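Local coordinates for uncharacterized protein Rv2277c (Mycobacterium tuberculosis, PDB 5VUG), which is uncharacterised but adopts a TIM-barrel glycerophosphodiester phosphodiesterase fold and probably hydrolyses phosphoric diesters, at residues P54-P59 / P105-E110; A15-T20 / W43-V48. All blocks are in the same frame, centred on the assembly; numbering follows the deposited sequence.

Interaction 1 (P54-P59 / P105-E110); sequences PVLYRP and PIPTLE
The short strand 54-56 and the residues leading into helix 109-114 meet at a single beta bridge, V55 with T108, closed by two backbone bonds. L109 N donates to P54 O at 2.9 Å, nearly straight at 170° but arriving 47° above the carbonyl plane. L56 N donates a hydrogen bond to P107 O (3.0 Å), almost along the C=O axis. The tight packing surrounds these bonds. The course of the backbone sets L56 CB 3.9 Å from CG of the P107 ring, the two side chains crossing at about a right angle. With CG anti to its own carbonyl carbon, L56 brings CD1 3.9 Å from P107 CG and CD2 4.1 Å from L109 CD1. Farther along, CG2 of I106 touches V55 CB at 3.8 Å. P54 CB rests 3.8 Å from L109 CB, and the same compact ring packs on V138 and V141 of helix 134-145. The looser side carries T108 and E110, both partly exposed. There a water donates to P54 O (2.9 Å) and accepts from E110 N, so the carbonyl serves two donors, while the E110 carboxylate turns to R144. T108 OG1 caps a backbone N just past the segment, and its own N donates to Q111 OE1, as in a capping box. This is a capped helix N-terminus bridged to a short strand, itself antiparallel to strand 41-48 of the TIM barrel.

Interaction 2 (A15-T20 / W43-V48); sequences AHRAGT and WLTVQV
The beta-alpha-beta unit made by strand 12-16, helix 28-36 and strand 41-48 brings two parallel barrel strands together, where the first opens into a type II turn from A15 to A18. W43 N donates to A15 O at 3.0 Å (153°), and the same oxygen takes A18 N from within the turn, so one buried carbonyl holds both strand and turn. A18 N also makes a weak bond to W43 O. H16 and W43 each set CG anti to the backbone N and run side by side. Their rings meet T-shaped: the edge of the imidazole, led by CD2, comes over the face of the indole five-membered ring, with H16 CD2 3.7 Å from W43 CD1 and the planes at 62°. CD2 faces the indole, while ND1 bonds D271 and NE2 a glycerol probably from the crystallisation liquor, consistent with an active-site pocket at the C-terminal ends of the barrel strands, as in this family. R17, with positive phi, extends its chain toward E25, a salt-bridge partner. The small A18 fits its CB against L44 CD2 at 3.9 Å, next to A30 and I31 of helix 28-36. At G19 the backbone angles would jam any CB against the preceding carbonyl, and its N joins T20 N on H16 O. Above the H16 ring centre, R17 CG lies 3.8 Å from the ring plane.

Overall arrangement
The chain runs through 15-20, 43-48, 54-59 and 105-110 in that order, so interaction 2 closes before interaction 1 opens, and their centres lie about 8 Å apart. Both use one sheet: strand 41-48 lies parallel to 12-16 and antiparallel to 54-56, with V55 N probably bonded to Q47 O at 2.8 Å. Q47 NE2 also reaches P59 O, tying the end of 54-59 to the same strand. Interaction 2 places H16 beside a bound glycerol, consistent with the active-site end of the barrel, whereas interaction 1 lies farther from the centre of the chain. E25 pairs with an arginine from each contact, R17 and R58, whose NH2 groups lie close together; its carboxylate probably eases their repulsion.

Interaction 1 (P54-P59 / P105-E110)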
ATOM      1  N   PRO A  54     -20.633 -31.387  -0.286  1.00 10.75           N
ATOM      2  CA  PRO A  54     -20.366 -30.047  -0.825  1.00 10.23           C
ATOM      3  C   PRO A  54     -21.533 -29.580  -1.684  1.00  8.99           C
ATOM      4  O   PRO A  54     -22.075 -30.339  -2.496  1.00 10.67           O
ATOM      5  CB  PRO A  54     -19.092 -30.244  -1.661  1.00 10.16           C
ATOM      6  CG  PRO A  54     -18.427 -31.446  -1.027  1.00 11.48           C
ATOM      7  CD  PRO A  54     -19.576 -32.351  -0.635  1.00 10.08           C
ATOM      8  N   VAL A  55     -21.928 -28.320  -1.477  1.00  8.68           N
ATOM      9  CA  VAL A  55     -22.988 -27.653  -2.229  1.00  9.38           C
ATOM     10  C   VAL A  55     -22.453 -26.300  -2.696  1.00  8.62           C
ATOM     11  O   VAL A  55     -21.419 -25.819  -2.227  1.00  9.82           O
ATOM     12  CB  VAL A  55     -24.289 -27.473  -1.399  1.00 11.39           C
ATOM     13  CG1 VAL A  55     -24.853 -28.826  -0.954  1.00 11.31           C
ATOM     14  CG2 VAL A  55     -24.055 -26.555  -0.188  1.00 12.44           C
ATOM     15  N   LEU A  56     -23.156 -25.683  -3.644  1.00  8.70           N
ATOM     16  CA  LEU A  56     -22.761 -24.371  -4.155  1.00  8.04           C
ATOM     17  C   LEU A  56     -23.546 -23.293  -3.419  1.00  9.31           C
ATOM     18  O   LEU A  56     -24.779 -23.270  -3.477  1.00 10.87           O
ATOM     19  CB  LEU A  56     -22.998 -24.244  -5.660  1.00  8.04           C
ATOM     20  CG  LEU A  56     -22.316 -25.262  -6.573  1.00  9.71           C
ATOM     21  CD1 LEU A  56     -22.402 -24.770  -8.015  1.00 12.26           C
ATOM     22  CD2 LEU A  56     -20.850 -25.493  -6.156  1.00 11.71           C
ATOM     23  N   TYR A  57     -22.830 -22.408  -2.725  1.00  9.08           N
ATOM     24  CA  TYR A  57     -23.448 -21.292  -2.018  1.00 10.14           C
ATOM     25  C   TYR A  57     -22.344 -20.335  -1.590  1.00 10.03           C
ATOM     26  O   TYR A  57     -21.319 -20.770  -1.058  1.00 10.01           O
ATOM     27  CB  TYR A  57     -24.289 -21.750  -0.810  1.00  8.60           C
ATOM     28  CG  TYR A  57     -25.169 -20.631  -0.316  1.00  9.76           C
ATOM     29  CD1 TYR A  57     -26.264 -20.204  -1.069  1.00 11.84           C
ATOM     30  CD2 TYR A  57     -24.886 -19.964   0.868  1.00 10.37           C
ATOM     31  CE1 TYR A  57     -27.066 -19.164  -0.641  1.00 10.51           C
ATOM     32  CE2 TYR A  57     -25.687 -18.911   1.300  1.00 12.06           C
ATOM     33  CZ  TYR A  57     -26.772 -18.516   0.528  1.00 10.64           C
ATOM     34  OH  TYR A  57     -27.582 -17.466   0.895  1.00 10.41           O
ATOM     35  N   ARG A  58     -22.521 -19.044  -1.860  1.00  9.07           N
ATOM     36  CA  ARG A  58     -21.483 -18.049  -1.574  1.00  9.91           C
ATOM     37  C   ARG A  58     -21.653 -17.320  -0.235  1.00 12.00           C
ATOM     38  O   ARG A  58     -20.682 -17.215   0.530  1.00 12.81           O
ATOM     39  CB  ARG A  58     -21.327 -17.078  -2.752  1.00  9.87           C
ATOM     40  CG  ARG A  58     -20.371 -15.920  -2.534  1.00 13.44           C
ATOM     41  CD  ARG A  58     -21.059 -14.629  -2.140  1.00 20.03           C
ATOM     42  NE  ARG A  58     -22.174 -14.238  -3.009  1.00 18.69           N
ATOM     43  CZ  ARG A  58     -22.957 -13.195  -2.736  1.00 18.62           C
ATOM     44  NH1 ARG A  58     -22.717 -12.470  -1.650  1.00 21.82           N
ATOM     45  NH2 ARG A  58     -23.969 -12.875  -3.526  1.00 17.72           N
ATOM     46  N   PRO A  59     -22.831 -16.784   0.094  1.00 10.85           N
ATOM     47  CA  PRO A  59     -22.947 -15.989   1.325  1.00 11.66           C
ATOM     48  C   PRO A  59     -22.751 -16.822   2.586  1.00 11.71           C
ATOM     49  O   PRO A  59     -22.840 -18.052   2.588  1.00 11.49           O
ATOM     50  CB  PRO A  59     -24.374 -15.434   1.254  1.00 10.38           C
ATOM     51  CG  PRO A  59     -24.695 -15.419  -0.202  1.00 11.06           C
ATOM     52  CD  PRO A  59     -24.046 -16.671  -0.734  1.00 10.29           C
ATOM     53  N   PRO A 105     -32.916 -24.358  -7.271  1.00 15.19           N
ATOM     54  CA  PRO A 105     -32.488 -24.819  -5.944  1.00 14.83           C
ATOM     55  C   PRO A 105     -30.978 -24.765  -5.771  1.00 14.22           C
ATOM     56  O   PRO A 105     -30.211 -24.674  -6.729  1.00 14.36           O
ATOM     57  CB  PRO A 105     -32.983 -26.269  -5.890  1.00 19.80           C
ATOM     58  CG  PRO A 105     -33.136 -26.682  -7.308  1.00 20.33           C
ATOM     59  CD  PRO A 105     -33.482 -25.443  -8.087  1.00 17.21           C
ATOM     60  N   ILE A 106     -30.551 -24.852  -4.515  1.00 13.35           N
ATOM     61  CA  ILE A 106     -29.128 -25.065  -4.228  1.00 11.81           C
ATOM     62  C   ILE A 106     -28.701 -26.404  -4.815  1.00 12.56           C
ATOM     63  O   ILE A 106     -29.286 -27.440  -4.466  1.00 13.63           O
ATOM     64  CB  ILE A 106     -28.840 -25.044  -2.720  1.00 10.80           C
ATOM     65  CG1 ILE A 106     -29.124 -23.664  -2.119  1.00 12.39           C
ATOM     66  CG2 ILE A 106     -27.397 -25.499  -2.446  1.00 11.00           C
ATOM     67  CD1 ILE A 106     -28.986 -23.635  -0.596  1.00 13.46           C
ATOM     68  N   PRO A 107     -27.669 -26.439  -5.674  1.00 11.62           N
ATOM     69  CA  PRO A 107     -27.183 -27.718  -6.208  1.00 10.77           C
ATOM     70  C   PRO A 107     -26.007 -28.273  -5.417  1.00 11.51           C
ATOM     71  O   PRO A 107     -25.274 -27.522  -4.764  1.00 11.77           O
ATOM     72  CB  PRO A 107     -26.718 -27.327  -7.612  1.00 12.05           C
ATOM     73  CG  PRO A 107     -26.132 -25.907  -7.386  1.00 10.33           C
ATOM     74  CD  PRO A 107     -26.981 -25.281  -6.289  1.00 10.63           C
ATOM     75  N   THR A 108     -25.790 -29.580  -5.492  1.00 11.36           N
ATOM     76  CA  THR A 108     -24.553 -30.116  -4.952  1.00 11.50           C
ATOM     77  C   THR A 108     -23.408 -29.800  -5.911  1.00 10.95           C
ATOM     78  O   THR A 108     -23.616 -29.542  -7.104  1.00 10.48           O
ATOM     79  CB  THR A 108     -24.632 -31.636  -4.782  1.00 12.14           C
ATOM     80  OG1 THR A 108     -24.826 -32.269  -6.063  1.00 13.80           O
ATOM     81  CG2 THR A 108     -25.752 -32.031  -3.821  1.00 14.23           C
ATOM     82  N   LEU A 109     -22.182 -29.816  -5.373  1.00 11.27           N
ATOM     83  CA  LEU A 109     -21.011 -29.690  -6.237  1.00 10.46           C
ATOM     84  C   LEU A 109     -21.010 -30.785  -7.292  1.00 10.71           C
ATOM     85  O   LEU A 109     -20.674 -30.540  -8.458  1.00 11.27           O
ATOM     86  CB  LEU A 109     -19.733 -29.740  -5.401  1.00  9.99           C
ATOM     87  CG  LEU A 109     -18.418 -29.773  -6.197  1.00  9.55           C
ATOM     88  CD1 LEU A 109     -18.224 -28.508  -7.027  1.00 10.68           C
ATOM     89  CD2 LEU A 109     -17.255 -29.971  -5.235  1.00  9.71           C
ATOM     90  N   GLU A 110     -21.411 -31.998  -6.901  1.00 11.75           N
ATOM     91  CA  GLU A 110     -21.444 -33.119  -7.836  1.00 13.70           C
ATOM     92  C   GLU A 110     -22.408 -32.850  -8.991  1.00 12.25           C
ATOM     93  O   GLU A 110     -22.079 -33.110 -10.160  1.00 12.97           O
ATOM     94  CB  GLU A 110     -21.798 -34.402  -7.072  1.00 16.85           C
ATOM     95  CG  GLU A 110     -21.736 -35.675  -7.887  1.00 18.98           C
ATOM     96  CD  GLU A 110     -21.389 -36.911  -7.052  1.00 22.63           C
ATOM     97  OE1 GLU A 110     -21.314 -38.005  -7.641  1.00 23.73           O
ATOM     98  OE2 GLU A 110     -21.174 -36.797  -5.822  1.00 23.90           O
TER
HETATM   99  O   HOH W   1     -21.323 -32.655  -4.019  1.00 11.95           O

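Interaction 2 (A15-T20 / W43-V48)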
ATOM      1  N   ALA A  15     -16.990 -17.631 -15.897  1.00  9.48           N
ATOM      2  CA  ALA A  15     -18.267 -17.162 -15.348  1.00  9.36           C
ATOM      3  C   ALA A  15     -18.191 -17.088 -13.825  1.00  8.65           C
ATOM      4  O   ALA A  15     -18.120 -18.121 -13.147  1.00  9.90           O
ATOM      5  CB  ALA A  15     -19.410 -18.074 -15.785  1.00 10.20           C
ATOM      6  N   HIS A  16     -18.254 -15.870 -13.283  1.00  9.70           N
ATOM      7  CA  HIS A  16     -18.118 -15.662 -11.844  1.00  9.02           C
ATOM      8  C   HIS A  16     -19.383 -16.104 -11.112  1.00  8.84           C
ATOM      9  O   HIS A  16     -20.455 -15.522 -11.312  1.00  8.79           O
ATOM     10  CB  HIS A  16     -17.867 -14.182 -11.578  1.00  9.81           C
ATOM     11  CG  HIS A  16     -17.589 -13.866 -10.145  1.00 10.57           C
ATOM     12  ND1 HIS A  16     -18.092 -12.744  -9.524  1.00 10.98           N
ATOM     13  CD2 HIS A  16     -16.855 -14.517  -9.210  1.00 10.03           C
ATOM     14  CE1 HIS A  16     -17.691 -12.720  -8.264  1.00 12.15           C
ATOM     15  NE2 HIS A  16     -16.935 -13.782  -8.048  1.00 12.18           N
ATOM     16  N   ARG A  17     -19.249 -17.096 -10.225  1.00  8.11           N
ATOM     17  CA  ARG A  17     -20.401 -17.708  -9.548  1.00  8.22           C
ATOM     18  C   ARG A  17     -21.425 -18.202 -10.566  1.00  9.89           C
ATOM     19  O   ARG A  17     -22.637 -18.103 -10.360  1.00 10.41           O
ATOM     20  CB  ARG A  17     -21.054 -16.778  -8.521  1.00 10.80           C
ATOM     21  CG  ARG A  17     -20.094 -15.986  -7.655  1.00 14.93           C
ATOM     22  CD  ARG A  17     -20.901 -15.044  -6.775  1.00 19.95           C
ATOM     23  NE  ARG A  17     -20.066 -14.049  -6.124  1.00 17.04           N
ATOM     24  CZ  ARG A  17     -20.499 -12.856  -5.748  1.00 14.14           C
ATOM     25  NH1 ARG A  17     -19.669 -12.010  -5.164  1.00 18.45           N
ATOM     26  NH2 ARG A  17     -21.766 -12.511  -5.958  1.00 13.38           N
ATOM     27  N   ALA A  18     -20.919 -18.729 -11.686  1.00 10.31           N
ATOM     28  CA  ALA A  18     -21.723 -19.201 -12.807  1.00 11.11           C
ATOM     29  C   ALA A  18     -22.440 -18.078 -13.542  1.00 11.93           C
ATOM     30  O   ALA A  18     -23.358 -18.343 -14.327  1.00 11.89           O
ATOM     31  CB  ALA A  18     -22.693 -20.333 -12.418  1.00 10.20           C
ATOM     32  N   GLY A  19     -22.018 -16.829 -13.332  1.00 10.80           N
ATOM     33  CA  GLY A  19     -22.574 -15.701 -14.056  1.00 12.09           C
ATOM     34  C   GLY A  19     -23.677 -14.973 -13.313  1.00 13.01           C
ATOM     35  O   GLY A  19     -24.808 -14.872 -13.803  1.00 12.57           O
ATOM     36  N   THR A  20     -23.309 -14.396 -12.162  1.00 11.55           N
ATOM     37  CA  THR A  20     -24.255 -13.883 -11.174  1.00 12.90           C
ATOM     38  C   THR A  20     -25.184 -12.791 -11.722  1.00 12.57           C
ATOM     39  O   THR A  20     -26.300 -12.623 -11.214  1.00 16.16           O
ATOM     40  CB  THR A  20     -23.449 -13.415  -9.952  1.00 17.73           C
ATOM     41  OG1 THR A  20     -24.311 -12.847  -8.964  1.00 18.15           O
ATOM     42  CG2 THR A  20     -22.416 -12.398 -10.346  1.00 21.92           C
ATOM     43  N   TRP A  43     -16.520 -20.593 -12.470  1.00  7.66           N
ATOM     44  CA  TRP A  43     -16.098 -20.268 -11.109  1.00  8.65           C
ATOM     45  C   TRP A  43     -17.292 -20.472 -10.177  1.00  6.69           C
ATOM     46  O   TRP A  43     -18.328 -19.826 -10.346  1.00  8.28           O
ATOM     47  CB  TRP A  43     -15.627 -18.808 -11.053  1.00  9.93           C
ATOM     48  CG  TRP A  43     -15.186 -18.329  -9.688  1.00  9.99           C
ATOM     49  CD1 TRP A  43     -15.982 -18.085  -8.589  1.00  8.18           C
ATOM     50  CD2 TRP A  43     -13.848 -18.018  -9.288  1.00  8.45           C
ATOM     51  NE1 TRP A  43     -15.210 -17.649  -7.535  1.00 10.08           N
ATOM     52  CE2 TRP A  43     -13.897 -17.606  -7.932  1.00 10.69           C
ATOM     53  CE3 TRP A  43     -12.608 -18.055  -9.939  1.00  8.89           C
ATOM     54  CZ2 TRP A  43     -12.754 -17.237  -7.218  1.00 12.44           C
ATOM     55  CZ3 TRP A  43     -11.471 -17.689  -9.228  1.00  9.93           C
ATOM     56  CH2 TRP A  43     -11.552 -17.290  -7.875  1.00 10.00           C
ATOM     57  N   LEU A  44     -17.144 -21.349  -9.187  1.00  7.39           N
ATOM     58  CA  LEU A  44     -18.257 -21.751  -8.336  1.00  8.72           C
ATOM     59  C   LEU A  44     -17.840 -21.633  -6.876  1.00  8.04           C
ATOM     60  O   LEU A  44     -16.694 -21.945  -6.530  1.00  9.42           O
ATOM     61  CB  LEU A  44     -18.637 -23.207  -8.634  1.00  8.19           C
ATOM     62  CG  LEU A  44     -18.993 -23.544 -10.090  1.00  9.52           C
ATOM     63  CD1 LEU A  44     -19.137 -25.043 -10.284  1.00 10.96           C
ATOM     64  CD2 LEU A  44     -20.265 -22.792 -10.531  1.00  9.70           C
ATOM     65  N   THR A  45     -18.761 -21.210  -6.007  1.00  8.75           N
ATOM     66  CA  THR A  45     -18.450 -21.055  -4.587  1.00  7.99           C
ATOM     67  C   THR A  45     -18.996 -22.262  -3.837  1.00  8.88           C
ATOM     68  O   THR A  45     -20.172 -22.599  -3.989  1.00 10.16           O
ATOM     69  CB  THR A  45     -19.076 -19.787  -3.995  1.00  7.90           C
ATOM     70  OG1 THR A  45     -19.086 -18.735  -4.965  1.00  9.91           O
ATOM     71  CG2 THR A  45     -18.279 -19.359  -2.774  1.00 10.26           C
ATOM     72  N   VAL A  46     -18.156 -22.899  -3.017  1.00  9.81           N
ATOM     73  CA  VAL A  46     -18.469 -24.205  -2.436  1.00  9.59           C
ATOM     74  C   VAL A  46     -18.484 -24.118  -0.910  1.00 10.12           C
ATOM     75  O   VAL A  46     -17.566 -23.554  -0.298  1.00 11.15           O
ATOM     76  CB  VAL A  46     -17.489 -25.291  -2.917  1.00 10.11           C
ATOM     77  CG1 VAL A  46     -17.999 -26.669  -2.514  1.00 10.90           C
ATOM     78  CG2 VAL A  46     -17.290 -25.193  -4.437  1.00 10.05           C
ATOM     79  N   GLN A  47     -19.540 -24.663  -0.305  1.00 10.21           N
ATOM     80  CA  GLN A  47     -19.655 -24.868   1.140  1.00 10.75           C
ATOM     81  C   GLN A  47     -20.105 -26.310   1.366  1.00 11.71           C
ATOM     82  O   GLN A  47     -20.327 -27.057   0.412  1.00 15.40           O
ATOM     83  CB  GLN A  47     -20.573 -23.817   1.795  1.00 10.11           C
ATOM     84  CG  GLN A  47     -20.048 -22.383   1.620  1.00 11.80           C
ATOM     85  CD  GLN A  47     -20.816 -21.372   2.453  1.00 12.55           C
ATOM     86  OE1 GLN A  47     -20.907 -21.508   3.675  1.00 15.45           O
ATOM     87  NE2 GLN A  47     -21.367 -20.352   1.801  1.00 12.15           N
ATOM     88  N   VAL A  48     -20.200 -26.743   2.618  1.00 13.61           N
ATOM     89  CA  VAL A  48     -20.527 -28.135   2.909  1.00 13.18           C
ATOM     90  C   VAL A  48     -21.732 -28.223   3.845  1.00 14.15           C
ATOM     91  O   VAL A  48     -21.857 -27.453   4.808  1.00 14.45           O
ATOM     92  CB  VAL A  48     -19.302 -28.932   3.427  1.00 11.86           C
ATOM     93  CG1 VAL A  48     -18.786 -28.391   4.775  1.00 14.51           C
ATOM     94  CG2 VAL A  48     -19.624 -30.415   3.523  1.00 13.95           C
TER